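Local coordinates for protein digeranylgeranylglycerophospholipid reductase (PDB 4OPC) that hydrogenates the isoprenoid double bonds of unsaturated archaeols with the help of one bound FAD, yielding the saturated lipids of archaeal membranes, at residues Q345-I350 with E415-I420; K421-N426 with R439-V444. One frame throughout, in Å; residues are numbered along the deposited sequence. Where two conformers were deposited one is given.

Contact 1: residues Q345-I350 with E415-I420; sequences QASLDI and ESMKKI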
loop_
_atom_site.group_PDB
_atom_site.type_symbol
_atom_site.label_atom_id
_atom_site.label_comp_id
_atom_site.label_asym_id
_atom_site.label_seq_id
_atom_site.Cartn_x
_atom_site.Cartn_y
_atom_site.Cartn_z
ATOM N N GLN A 345 2.714 5.489 -8.683
ATOM C CA GLN A 345 3.062 4.131 -8.316
ATOM C C GLN A 345 3.766 3.409 -9.431
ATOM O O GLN A 345 4.720 2.678 -9.193
ATOM C CB GLN A 345 1.804 3.324 -8.022
ATOM C CG GLN A 345 1.426 3.206 -6.603
ATOM C CD GLN A 345 0.205 2.325 -6.459
ATOM O OE1 GLN A 345 -0.908 2.800 -6.546
ATOM N NE2 GLN A 345 0.415 1.029 -6.291
ATOM N N ALA A 346 3.270 3.570 -10.652
ATOM C CA ALA A 346 3.851 2.876 -11.796
ATOM C C ALA A 346 5.303 3.296 -12.006
ATOM O O ALA A 346 6.182 2.464 -12.233
ATOM C CB ALA A 346 3.040 3.148 -13.054
ATOM N N SER A 347 5.557 4.598 -11.945
ATOM C CA SER A 347 6.910 5.127 -12.029
ATOM C C SER A 347 7.796 4.535 -10.935
ATOM O O SER A 347 8.950 4.148 -11.175
ATOM C CB SER A 347 6.862 6.648 -11.885
ATOM O OG SER A 347 8.157 7.216 -11.956
ATOM N N LEU A 348 7.258 4.466 -9.726
ATOM C CA LEU A 348 8.018 3.956 -8.590
ATOM C C LEU A 348 8.227 2.446 -8.653
ATOM O O LEU A 348 9.168 1.933 -8.051
ATOM C CB LEU A 348 7.366 4.387 -7.281
ATOM C CG LEU A 348 7.460 5.893 -7.049
ATOM C CD1 LEU A 348 6.706 6.246 -5.780
ATOM C CD2 LEU A 348 8.919 6.373 -6.978
ATOM N N ASP A 349 7.375 1.736 -9.392
ATOM C CA ASP A 349 7.543 0.296 -9.611
ATOM C C ASP A 349 8.867 0.077 -10.370
ATOM O O ASP A 349 9.655 -0.810 -10.038
ATOM C CB ASP A 349 6.298 -0.227 -10.363
ATOM C CG ASP A 349 6.188 -1.748 -10.430
ATOM O OD1 ASP A 349 7.156 -2.477 -10.110
ATOM O OD2 ASP A 349 5.111 -2.212 -10.855
ATOM N N ILE A 350 9.140 0.919 -11.364
ATOM C CA ILE A 350 10.416 0.904 -12.086
ATOM C C ILE A 350 11.572 1.242 -11.146
ATOM O O ILE A 350 12.590 0.537 -11.088
ATOM C CB ILE A 350 10.408 1.932 -13.246
ATOM C CG1 ILE A 350 9.437 1.500 -14.347
ATOM C CG2 ILE A 350 11.796 2.108 -13.822
ATOM C CD1 ILE A 350 9.871 0.267 -15.116
ATOM N N GLU A 415 14.571 7.555 -17.567
ATOM C CA GLU A 415 13.883 7.526 -18.853
ATOM C C GLU A 415 12.718 6.544 -18.813
ATOM O O GLU A 415 11.627 6.854 -19.292
ATOM C CB GLU A 415 14.856 7.164 -19.980
ATOM C CG GLU A 415 15.863 8.263 -20.299
ATOM C CD GLU A 415 17.029 7.778 -21.145
ATOM O OE1 GLU A 415 17.113 6.561 -21.421
ATOM O OE2 GLU A 415 17.867 8.619 -21.531
ATOM N N SER A 416 12.949 5.362 -18.250
ATOM C CA SER A 416 11.890 4.360 -18.152
ATOM C C SER A 416 10.771 4.829 -17.224
ATOM O O SER A 416 9.589 4.586 -17.496
ATOM C CB SER A 416 12.446 3.013 -17.672
ATOM O OG SER A 416 13.257 2.429 -18.679
ATOM N N MET A 417 11.134 5.488 -16.123
ATOM C CA MET A 417 10.138 6.074 -15.226
ATOM C C MET A 417 9.236 7.078 -15.932
ATOM O O MET A 417 8.014 7.021 -15.799
ATOM C CB MET A 417 10.801 6.727 -14.011
ATOM C CG MET A 417 11.496 5.729 -13.081
ATOM S SD MET A 417 12.498 6.505 -11.799
ATOM C CE MET A 417 11.261 7.400 -10.867
ATOM N N LYS A 418 9.841 7.992 -16.676
ATOM C CA LYS A 418 9.086 8.981 -17.426
ATOM C C LYS A 418 8.166 8.300 -18.433
ATOM O O LYS A 418 7.002 8.673 -18.570
ATOM C CB LYS A 418 10.051 9.942 -18.132
ATOM C CG LYS A 418 9.383 11.002 -18.995
ATOM C CD LYS A 418 10.414 12.010 -19.497
ATOM C CE LYS A 418 9.812 12.966 -20.517
ATOM N NZ LYS A 418 8.561 13.598 -20.012
ATOM N N LYS A 419 8.684 7.279 -19.109
ATOM C CA LYS A 419 7.919 6.550 -20.113
ATOM C C LYS A 419 6.688 5.862 -19.521
ATOM O O LYS A 419 5.586 5.956 -20.069
ATOM C CB LYS A 419 8.795 5.511 -20.814
ATOM C CG LYS A 419 8.035 4.688 -21.834
ATOM C CD LYS A 419 8.948 4.066 -22.871
ATOM C CE LYS A 419 8.130 3.453 -24.005
ATOM N NZ LYS A 419 8.988 2.845 -25.057
ATOM N N ILE A 420 6.867 5.157 -18.413
ATOM C CA ILE A 420 5.730 4.489 -17.804
ATOM C C ILE A 420 4.746 5.514 -17.223
ATOM O O ILE A 420 3.535 5.329 -17.321
ATOM C CB ILE A 420 6.164 3.394 -16.800
ATOM C CG1 ILE A 420 5.055 2.355 -16.617
ATOM C CG2 ILE A 420 6.592 3.998 -15.473
ATOM C CD1 ILE A 420 5.471 1.170 -15.762
#
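Ile420 meets Ala346 and Ser347 mainly through its CG2 methyl, which lies 3.6 Å from Ala346 O and 3.6 Å from Ser347 CA, a contact with backbone. The same methyl also reaches a side chain, with Ile420 CG2 3.9 Å from Ile350 CG1 in the conformer given. Its CG1 branch is anti to the backbone N (chi1 -157°), and the CD1 beyond it ends 4.1 Å from Ala346 CB. Ile350 CG2 lies 3.7 Å from Met417 CG, the two side chains alongside and pointing opposite ways. Met417 bends at chi3 (63°); in the Ser347 conformer given, Met417 CE comes 3.3 Å from Ser347 OG, a contact that may not hold for the other. That hydroxyl has its polar partner outside the contact, Gly384 O. The axes run antiparallel at 154° and approach to 8.2 Å; the small Ala346 and Ser347 lie at this close approach, where the CA atoms of Ser347 and Met417 are 4.6 Å apart. Leu445 and Phe448 of helix 434-452 touch Ile350 as well. With no hydrogen bond between the segments, and five of the six touching residues buried, the pairing here rests on van der Waals and hydrophobic packing.

Contact 2: residues K421-N426 with R439-V444; sequences KELYLN and REVDNV
Leu423, whose side chain reaches across to Val441 and Val444, has a backbone oxygen that accepts two hydrogen bonds, from NE1 of Trp437 on helix 434-452 and, weakly, from Asn426 N (Asn426 N to Leu423 O 3.1 Å). The neighbouring Glu422 O accepts from Asn426 ND2 at 2.8 Å, a bent bond (N-H...O 133°) with the donor above the carbonyl plane, and again from Asn426 N in a weak bond. Asn426 thus turns both its amide and its backbone N back to the carbonyls of Glu422 and Leu423.

Across the contact the touching groups are mostly apolar, with the Glu440 carboxylate and the Tyr424 hydroxyl at the margins. Leu423 splits its two methyls: CD1 lies 3.8 Å from Val444 CG2 and 4.0 Å from Val441 CG2, while CD2 lies 3.8 Å from Glu440 OE2. Leu423 and each valine run alongside one another, pointing opposite ways, but Leu423 crosses Glu440 at a slant. Tyr424 and Val441 cross at about a right angle: Tyr424 CE1 is 3.9 Å from Val441 CG2, which approaches the ring obliquely, and Val441 CG1, anti to the backbone N (chi1 175°), stands by the hydroxyl oxygen. Trp437 packs edge-to-face with the Tyr424 ring, and Tyr277 touches both Tyr424 and Val441.

The axes are almost antiparallel (170°) yet 10.6 Å apart at closest approach, and the nearest CA atoms, of Leu423 and Val441, stand 7.2 Å apart; between the two segments only side chains meet. No hydrogen bond runs between 421-426 and 439-444, which are joined mainly by hydrophobic packing, but Trp437 NE1 to Leu423 O ties the same two helices next to it.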
loop_
_atom_site.group_PDB
_atom_site.type_symbol
_atom_site.label_atom_id
_atom_site.label_comp_id
_atom_site.label_asym_id
_atom_site.label_seq_id
_atom_site.Cartn_x
_atom_site.Cartn_y
_atom_site.Cartn_z
ATOM N N LYS A 421 5.255 6.619 -16.681
ATOM C CA LYS A 421 4.370 7.637 -16.119
ATOM C C LYS A 421 3.462 8.190 -17.210
ATOM O O LYS A 421 2.253 8.344 -17.004
ATOM C CB LYS A 421 5.155 8.770 -15.461
ATOM C CG LYS A 421 4.288 9.709 -14.627
ATOM C CD LYS A 421 4.632 9.624 -13.152
ATOM C CE LYS A 421 3.915 10.693 -12.351
ATOM N NZ LYS A 421 4.341 12.060 -12.747
ATOM N N GLU A 422 4.047 8.448 -18.376
ATOM C CA GLU A 422 3.299 8.930 -19.535
ATOM C C GLU A 422 2.234 7.934 -20.002
ATOM O O GLU A 422 1.136 8.338 -20.374
ATOM C CB GLU A 422 4.248 9.288 -20.679
ATOM C CG GLU A 422 5.106 10.506 -20.390
ATOM C CD GLU A 422 6.116 10.789 -21.486
ATOM O OE1 GLU A 422 6.215 9.978 -22.432
ATOM O OE2 GLU A 422 6.813 11.824 -21.400
ATOM N N LEU A 423 2.560 6.644 -19.996
ATOM C CA LEU A 423 1.572 5.629 -20.335
ATOM C C LEU A 423 0.399 5.701 -19.367
ATOM O O LEU A 423 -0.756 5.580 -19.774
ATOM C CB LEU A 423 2.170 4.220 -20.302
ATOM C CG LEU A 423 2.830 3.722 -21.587
ATOM C CD1 LEU A 423 3.496 2.386 -21.342
ATOM C CD2 LEU A 423 1.791 3.603 -22.693
ATOM N N TYR A 424 0.697 5.877 -18.081
ATOM C CA TYR A 424 -0.365 5.975 -17.084
ATOM C C TYR A 424 -1.161 7.270 -17.171
ATOM O O TYR A 424 -2.365 7.265 -16.908
ATOM C CB TYR A 424 0.176 5.722 -15.670
ATOM C CG TYR A 424 0.264 4.253 -15.380
ATOM C CD1 TYR A 424 1.217 3.455 -16.011
ATOM C CD2 TYR A 424 -0.641 3.643 -14.518
ATOM C CE1 TYR A 424 1.289 2.108 -15.764
ATOM C CE2 TYR A 424 -0.579 2.288 -14.262
ATOM C CZ TYR A 424 0.390 1.521 -14.887
ATOM O OH TYR A 424 0.447 0.171 -14.639
ATOM N N LEU A 425 -0.509 8.364 -17.553
ATOM C CA LEU A 425 -1.224 9.619 -17.796
ATOM C C LEU A 425 -2.145 9.500 -19.013
ATOM O O LEU A 425 -3.071 10.295 -19.189
ATOM C CB LEU A 425 -0.247 10.789 -17.948
ATOM C CG LEU A 425 0.588 11.063 -16.691
ATOM C CD1 LEU A 425 1.499 12.266 -16.876
ATOM C CD2 LEU A 425 -0.306 11.244 -15.471
ATOM N N ASN A 426 -1.902 8.486 -19.836
ATOM C CA ASN A 426 -2.786 8.163 -20.953
ATOM C C ASN A 426 -3.544 6.860 -20.707
ATOM O O ASN A 426 -3.754 6.063 -21.624
ATOM C CB ASN A 426 -1.994 8.080 -22.257
ATOM C CG ASN A 426 -1.437 9.423 -22.682
ATOM O OD1 ASN A 426 -2.179 10.310 -23.103
ATOM N ND2 ASN A 426 -0.122 9.580 -22.573
ATOM N N ARG A 439 -0.564 -4.300 -22.594
ATOM C CA ARG A 439 0.558 -4.910 -23.291
ATOM C C ARG A 439 1.706 -3.912 -23.460
ATOM O O ARG A 439 2.873 -4.280 -23.353
ATOM C CB ARG A 439 0.115 -5.515 -24.629
ATOM C CG ARG A 439 -0.819 -6.714 -24.455
ATOM C CD ARG A 439 -1.128 -7.418 -25.771
ATOM N NE ARG A 439 -2.036 -6.653 -26.622
ATOM C CZ ARG A 439 -3.362 -6.735 -26.567
ATOM N NH1 ARG A 439 -3.945 -7.542 -25.691
ATOM N NH2 ARG A 439 -4.109 -6.004 -27.384
ATOM N N GLU A 440 1.374 -2.647 -23.691
ATOM C CA GLU A 440 2.402 -1.609 -23.746
ATOM C C GLU A 440 3.144 -1.487 -22.418
ATOM O O GLU A 440 4.373 -1.369 -22.394
ATOM C CB GLU A 440 1.798 -0.250 -24.098
ATOM C CG GLU A 440 1.330 -0.092 -25.521
ATOM C CD GLU A 440 0.920 1.338 -25.812
ATOM O OE1 GLU A 440 -0.278 1.657 -25.664
ATOM O OE2 GLU A 440 1.804 2.146 -26.168
ATOM N N VAL A 441 2.405 -1.508 -21.316
ATOM C CA VAL A 441 3.020 -1.380 -20.001
ATOM C C VAL A 441 3.900 -2.589 -19.709
ATOM O O VAL A 441 5.047 -2.445 -19.267
ATOM C CB VAL A 441 1.959 -1.224 -18.887
ATOM C CG1 VAL A 441 2.636 -1.207 -17.520
ATOM C CG2 VAL A 441 1.150 0.049 -19.105
ATOM N N ASP A 442 3.368 -3.779 -19.979
ATOM C CA ASP A 442 4.122 -5.017 -19.799
ATOM C C ASP A 442 5.418 -4.989 -20.597
ATOM O O ASP A 442 6.462 -5.409 -20.099
ATOM C CB ASP A 442 3.285 -6.238 -20.193
ATOM C CG ASP A 442 2.225 -6.584 -19.152
ATOM O OD1 ASP A 442 2.396 -6.213 -17.973
ATOM O OD2 ASP A 442 1.235 -7.251 -19.514
ATOM N N ASN A 443 5.358 -4.489 -21.829
ATOM C CA ASN A 443 6.568 -4.397 -22.643
ATOM C C ASN A 443 7.626 -3.471 -22.037
ATOM O O ASN A 443 8.817 -3.794 -22.040
ATOM C CB ASN A 443 6.245 -3.994 -24.088
ATOM C CG ASN A 443 5.530 -5.089 -24.851
ATOM O OD1 ASN A 443 5.519 -6.247 -24.433
ATOM N ND2 ASN A 443 4.931 -4.729 -25.984
ATOM N N VAL A 444 7.194 -2.332 -21.508
ATOM C CA VAL A 444 8.117 -1.413 -20.852
ATOM C C VAL A 444 8.804 -2.110 -19.681
ATOM O O VAL A 444 10.018 -2.013 -19.504
ATOM C CB VAL A 444 7.395 -0.138 -20.359
ATOM C CG1 VAL A 444 8.296 0.679 -19.439
ATOM C CG2 VAL A 444 6.916 0.693 -21.536
#

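How the contacts relate
Both contacts use helix 410-425, which meets helix 332-357 in contact 1 and helix 434-452 in contact 2; Ile350 also touches helix 434-452, and the three helices pack against one another. The centres of the contacts are about 9 Å apart and they touch directly: Ala346 CB lies 3.4 Å from Tyr424 CE1, and Ile420 CD1 lies 4.1 Å from Val441 CG1. Tyr424 and Ile420 thus each touch both partner helices. Contact 1 is the more buried, contact 2 the more peripheral. The contacts lie back from the lipid: the Met417 side chain is about 10 Å from the bound phospholipid, and the Ala346 and Tyr424 side chains are about 9 and 10 Å from that of Tyr341, a lipid-binding residue on helix 332-357.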